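Local coordinates for tetracycline repressor protein class G (Acinetobacter baumannii, PDB 6RX9), which represses the tetracycline resistance gene tetA by binding its operator DNA through a helix-turn-helix, and loses affinity for the operator when tetracycline binds, at residues Ile10-Glu15 with Ala31-Val36; Asp95-His100 with Gly143-Gln148. One frame throughout, in Å; residues are numbered along the deposited sequence.

Contact 1: residues Ile10-Glu15 with Ala31-Val36; sequences IAAALE and AERLKV
In the DNA-binding domain of this TetR repressor, helix 6-20 packs against helix 27-34, the first helix of the helix-turn-helix, and Ala12 meets Leu34 where the two helices come together. The contact is small and apolar: Ala12 CB sits 3.6 Å from Leu34 CD2 and 4.1 Å from Leu34 CG, so one methyl branch of the leucine lies against the alanine methyl. Leu34 leaves its backbone at a slant to helix 6-20; chi1 of -74° sets CG beside the backbone N, and chi2 of 160° then turns CD2 toward Ala12. Arg33 closes one edge with its aliphatic part, CG standing 4.5 Å from Ala12 CB. Its guanidinium group runs on to a salt bridge with Glu19, while Glu15 OE1 remains 5.1 Å from Arg33 NH2, too far for a direct pair. Ala12 and Ala13 also touch Leu30, one turn before Leu34, and Ile10 and Ala13 face helix 48-59. Lys35 is the first residue to leave helical phi/psi, with a positive phi (60°), and Val36 N bonds back to Ala31 O in a Schellman motif, the helix termination that leads into the turn of a helix-turn-helix.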
loop_
_atom_site.group_PDB
_atom_site.type_symbol
_atom_site.label_atom_id
_atom_site.label_comp_id
_atom_site.label_asym_id
_atom_site.label_seq_id
_atom_site.Cartn_x
_atom_site.Cartn_y
_atom_site.Cartn_z
ATOM N N ILE A 10 0.454 -22.419 -13.077
ATOM C CA ILE A 10 -0.003 -21.242 -12.276
ATOM C C ILE A 10 -1.407 -21.507 -11.723
ATOM O O ILE A 10 -1.688 -21.039 -10.598
ATOM C CB ILE A 10 0.089 -19.935 -13.088
ATOM C CG1 ILE A 10 1.548 -19.556 -13.350
ATOM C CG2 ILE A 10 -0.668 -18.805 -12.399
ATOM C CD1 ILE A 10 2.342 -19.233 -12.100
ATOM N N ALA A 11 -2.259 -22.219 -12.465
ATOM C CA ALA A 11 -3.602 -22.641 -12.002
ATOM C C ALA A 11 -3.464 -23.405 -10.678
ATOM O O ALA A 11 -4.223 -23.104 -9.736
ATOM C CB ALA A 11 -4.289 -23.471 -13.056
ATOM N N ALA A 12 -2.509 -24.339 -10.604
ATOM C CA ALA A 12 -2.210 -25.155 -9.402
ATOM C C ALA A 12 -1.610 -24.276 -8.297
ATOM O O ALA A 12 -1.961 -24.488 -7.118
ATOM C CB ALA A 12 -1.281 -26.286 -9.770
ATOM N N ALA A 13 -0.726 -23.341 -8.662
ATOM C CA ALA A 13 -0.032 -22.422 -7.730
ATOM C C ALA A 13 -1.056 -21.516 -7.034
ATOM O O ALA A 13 -0.885 -21.240 -5.830
ATOM C CB ALA A 13 1.010 -21.617 -8.468
ATOM N N LEU A 14 -2.085 -21.075 -7.764
ATOM C CA LEU A 14 -3.164 -20.207 -7.221
ATOM C C LEU A 14 -3.975 -20.980 -6.174
ATOM O O LEU A 14 -4.211 -20.415 -5.089
ATOM C CB LEU A 14 -4.046 -19.705 -8.369
ATOM C CG LEU A 14 -3.445 -18.577 -9.208
ATOM C CD1 LEU A 14 -4.255 -18.359 -10.476
ATOM C CD2 LEU A 14 -3.350 -17.286 -8.410
ATOM N N GLU A 15 -4.371 -22.224 -6.471
ATOM C CA GLU A 15 -5.122 -23.098 -5.527
ATOM C C GLU A 15 -4.286 -23.303 -4.258
ATOM O O GLU A 15 -4.852 -23.194 -3.157
ATOM C CB GLU A 15 -5.472 -24.443 -6.169
ATOM C CG GLU A 15 -6.520 -24.326 -7.260
ATOM C CD GLU A 15 -7.116 -25.634 -7.754
ATOM O OE1 GLU A 15 -6.598 -26.712 -7.386
ATOM O OE2 GLU A 15 -8.101 -25.568 -8.515
ATOM N N ALA A 31 5.462 -28.605 -7.313
ATOM C CA ALA A 31 5.839 -29.783 -8.134
ATOM C C ALA A 31 5.055 -31.011 -7.656
ATOM O O ALA A 31 4.511 -31.736 -8.516
ATOM C CB ALA A 31 7.328 -30.021 -8.065
ATOM N N GLU A 32 4.995 -31.216 -6.335
ATOM C CA GLU A 32 4.288 -32.349 -5.676
ATOM C C GLU A 32 2.798 -32.302 -6.042
ATOM O O GLU A 32 2.257 -33.353 -6.439
ATOM C CB GLU A 32 4.496 -32.289 -4.160
ATOM C CG GLU A 32 3.851 -33.438 -3.402
ATOM C CD GLU A 32 4.052 -33.411 -1.894
ATOM O OE1 GLU A 32 4.266 -32.313 -1.341
ATOM O OE2 GLU A 32 3.993 -34.494 -1.272
ATOM N N ARG A 33 2.176 -31.123 -5.926
ATOM C CA ARG A 33 0.736 -30.882 -6.224
ATOM C C ARG A 33 0.449 -31.221 -7.694
ATOM O O ARG A 33 -0.606 -31.831 -7.962
ATOM C CB ARG A 33 0.370 -29.431 -5.885
ATOM C CG ARG A 33 -1.050 -29.021 -6.260
ATOM C CD ARG A 33 -2.117 -29.916 -5.660
ATOM N NE ARG A 33 -2.020 -30.006 -4.207
ATOM C CZ ARG A 33 -2.534 -29.132 -3.343
ATOM N NH1 ARG A 33 -2.377 -29.330 -2.045
ATOM N NH2 ARG A 33 -3.193 -28.065 -3.767
ATOM N N LEU A 34 1.356 -30.853 -8.607
ATOM C CA LEU A 34 1.221 -31.091 -10.072
ATOM C C LEU A 34 1.480 -32.567 -10.410
ATOM O O LEU A 34 1.126 -32.972 -11.536
ATOM C CB LEU A 34 2.202 -30.183 -10.820
ATOM C CG LEU A 34 1.813 -28.707 -10.878
ATOM C CD1 LEU A 34 3.023 -27.839 -11.184
ATOM C CD2 LEU A 34 0.712 -28.475 -11.903
ATOM N N LYS A 35 2.081 -33.327 -9.486
ATOM C CA LYS A 35 2.502 -34.744 -9.680
ATOM C C LYS A 35 3.514 -34.814 -10.829
ATOM O O LYS A 35 3.424 -35.750 -11.652
ATOM C CB LYS A 35 1.290 -35.648 -9.926
ATOM C CG LYS A 35 0.357 -35.792 -8.734
ATOM C CD LYS A 35 -1.071 -36.118 -9.107
ATOM C CE LYS A 35 -2.043 -35.811 -7.988
ATOM N NZ LYS A 35 -1.923 -36.783 -6.877
ATOM N N VAL A 36 4.444 -33.855 -10.871
ATOM C CA VAL A 36 5.569 -33.807 -11.851
ATOM C C VAL A 36 6.887 -33.843 -11.073
ATOM O O VAL A 36 6.865 -33.625 -9.844
ATOM C CB VAL A 36 5.487 -32.572 -12.772
ATOM C CG1 VAL A 36 4.197 -32.563 -13.578
ATOM C CG2 VAL A 36 5.655 -31.265 -12.009
#

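Contact 2: residues Asp95-His100 with Gly143-Gln148; sequences DGARIH and GSVLEQ
Ala97 points its methyl group straight at helix 127-155, where it is received between Val145 and Leu146. Val145 CG1 approaches to 3.7 Å of Ala97 CB; the CB of Val145 already faces segment 95-100, and chi1 of 180° puts CG1, anti to the backbone N, against the Ala97 methyl. The CB of Leu146 does not point directly at that segment, yet chi1 and chi2 together bring CD2 back to 3.7 Å from Ala97 CB. The backbone takes part as well, since Ala97 CB is just as near Leu146 N. The small side chain of Ala97 lets the backbones approach, the CA atoms of Ala97 and Leu146 lying 5.3 Å apart, and the short helix axes cross at -129°.

Leu146 CD2 also lies over the backbone of Arg98, 3.7 Å from Arg98 N. The two side chains cross at about a right angle, Arg98 CG passing 4.1 Å from the same methyl. Farther out, the arginine bends at chi3 (62°): NH1 pairs with Asp23, and NH2 makes a long salt bridge to Asp95 OD1, 3.5 Å, whose hydrogen bond is weak. Asp95 OD2 in turn accepts a bond from Met22 N. Leu146 also packs on Leu146 of the second subunit, and Val145 lies against helix 75-91.

Between the segments the contact is apolar, with a hydrogen bond from Ala97 N to Gln149 OE1 just beyond, while the charges of Arg98 and Asp95 are directed toward the DNA-binding domain, consistent with a polar link between that domain and the C-terminal core.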
loop_
_atom_site.group_PDB
_atom_site.type_symbol
_atom_site.label_atom_id
_atom_site.label_comp_id
_atom_site.label_asym_id
_atom_site.label_seq_id
_atom_site.Cartn_x
_atom_site.Cartn_y
_atom_site.Cartn_z
ATOM N N ASP A 95 -3.085 -13.224 0.482
ATOM C CA ASP A 95 -1.813 -12.449 0.414
ATOM C C ASP A 95 -1.689 -11.711 -0.929
ATOM O O ASP A 95 -0.562 -11.323 -1.280
ATOM C CB ASP A 95 -0.613 -13.362 0.690
ATOM C CG ASP A 95 -0.627 -13.955 2.088
ATOM O OD1 ASP A 95 -1.095 -13.256 3.009
ATOM O OD2 ASP A 95 -0.180 -15.110 2.247
ATOM N N GLY A 96 -2.801 -11.487 -1.633
ATOM C CA GLY A 96 -2.822 -10.834 -2.956
ATOM C C GLY A 96 -2.089 -9.500 -2.959
ATOM O O GLY A 96 -1.242 -9.293 -3.847
ATOM N N ALA A 97 -2.395 -8.610 -2.012
ATOM C CA ALA A 97 -1.797 -7.254 -1.944
ATOM C C ALA A 97 -0.300 -7.354 -1.623
ATOM O O ALA A 97 0.473 -6.603 -2.238
ATOM C CB ALA A 97 -2.535 -6.391 -0.951
ATOM N N ARG A 98 0.091 -8.256 -0.718
ATOM C CA ARG A 98 1.511 -8.498 -0.332
ATOM C C ARG A 98 2.309 -8.951 -1.562
ATOM O O ARG A 98 3.420 -8.431 -1.774
ATOM C CB ARG A 98 1.610 -9.545 0.782
ATOM C CG ARG A 98 1.282 -9.021 2.172
ATOM C CD ARG A 98 1.391 -10.121 3.212
ATOM N NE ARG A 98 2.752 -10.638 3.286
ATOM C CZ ARG A 98 3.102 -11.857 3.694
ATOM N NH1 ARG A 98 4.381 -12.193 3.707
ATOM N NH2 ARG A 98 2.195 -12.738 4.084
ATOM N N ILE A 99 1.758 -9.888 -2.338
ATOM C CA ILE A 99 2.380 -10.416 -3.588
ATOM C C ILE A 99 2.562 -9.254 -4.574
ATOM O O ILE A 99 3.677 -9.111 -5.110
ATOM C CB ILE A 99 1.548 -11.576 -4.172
ATOM C CG1 ILE A 99 1.677 -12.833 -3.306
ATOM C CG2 ILE A 99 1.922 -11.851 -5.624
ATOM C CD1 ILE A 99 0.661 -13.908 -3.614
ATOM N N HIS A 100 1.519 -8.443 -4.782
ATOM C CA HIS A 100 1.535 -7.278 -5.710
ATOM C C HIS A 100 2.630 -6.294 -5.276
ATOM O O HIS A 100 3.410 -5.862 -6.149
ATOM C CB HIS A 100 0.155 -6.608 -5.785
ATOM C CG HIS A 100 0.128 -5.408 -6.673
ATOM N ND1 HIS A 100 -0.072 -5.502 -8.038
ATOM C CD2 HIS A 100 0.294 -4.095 -6.403
ATOM C CE1 HIS A 100 -0.035 -4.296 -8.569
ATOM N NE2 HIS A 100 0.187 -3.414 -7.586
ATOM N N GLY A 143 -2.906 0.265 -0.490
ATOM C CA GLY A 143 -2.878 0.556 0.956
ATOM C C GLY A 143 -4.055 -0.081 1.676
ATOM O O GLY A 143 -3.836 -0.715 2.731
ATOM N N SER A 144 -5.262 0.066 1.119
ATOM C CA SER A 144 -6.536 -0.433 1.702
ATOM C C SER A 144 -6.519 -1.964 1.794
ATOM O O SER A 144 -6.856 -2.501 2.867
ATOM C CB SER A 144 -7.724 0.055 0.913
ATOM O OG SER A 144 -8.910 -0.570 1.370
ATOM N N VAL A 145 -6.143 -2.651 0.713
ATOM C CA VAL A 145 -6.220 -4.141 0.647
ATOM C C VAL A 145 -5.123 -4.749 1.534
ATOM O O VAL A 145 -5.411 -5.775 2.184
ATOM C CB VAL A 145 -6.157 -4.668 -0.798
ATOM C CG1 VAL A 145 -6.237 -6.185 -0.823
ATOM C CG2 VAL A 145 -7.260 -4.066 -1.664
ATOM N N LEU A 146 -3.929 -4.148 1.586
ATOM C CA LEU A 146 -2.837 -4.592 2.502
ATOM C C LEU A 146 -3.377 -4.657 3.937
ATOM O O LEU A 146 -3.167 -5.695 4.602
ATOM C CB LEU A 146 -1.641 -3.636 2.412
ATOM C CG LEU A 146 -0.678 -3.873 1.250
ATOM C CD1 LEU A 146 0.299 -2.714 1.119
ATOM C CD2 LEU A 146 0.078 -5.186 1.417
ATOM N N GLU A 147 -4.054 -3.595 4.387
ATOM C CA GLU A 147 -4.597 -3.470 5.769
ATOM C C GLU A 147 -5.710 -4.506 5.985
ATOM O O GLU A 147 -5.704 -5.168 7.047
ATOM C CB GLU A 147 -5.095 -2.045 6.019
ATOM C CG GLU A 147 -5.435 -1.765 7.475
ATOM C CD GLU A 147 -5.591 -0.293 7.821
ATOM O OE1 GLU A 147 -6.720 0.124 8.149
ATOM O OE2 GLU A 147 -4.581 0.439 7.766
ATOM N N GLN A 148 -6.624 -4.643 5.019
ATOM C CA GLN A 148 -7.777 -5.581 5.089
ATOM C C GLN A 148 -7.263 -7.021 5.201
ATOM O O GLN A 148 -7.776 -7.765 6.056
ATOM C CB GLN A 148 -8.686 -5.431 3.868
ATOM C CG GLN A 148 -9.906 -6.342 3.912
ATOM C CD GLN A 148 -10.986 -5.938 2.939
ATOM O OE1 GLN A 148 -11.006 -4.823 2.423
ATOM N NE2 GLN A 148 -11.907 -6.853 2.685
#

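Overall arrangement
Contact 1 comes first along the chain and is complete before contact 2 begins. Their centres lie 23 Å apart and their nearest atoms about 7 Å, with no touch between them. Contact 1 joins helices 6-20 and 27-34 within the N-terminal DNA-binding domain, at the periphery of the chain; contact 2 joins helices 96-102 and 127-155 near its centre, in the C-terminal domain, and reaches the second subunit. The two share no helix. Segment 95-100 nevertheless contacts Met22 and Asp23, just after helix 6-20, and ends at His100, probably a magnesium ligand when tetracycline is bound. Helix 96-102 is thus placed between the inducer site and the DNA-binding domain, consistent with a part in relaying induction.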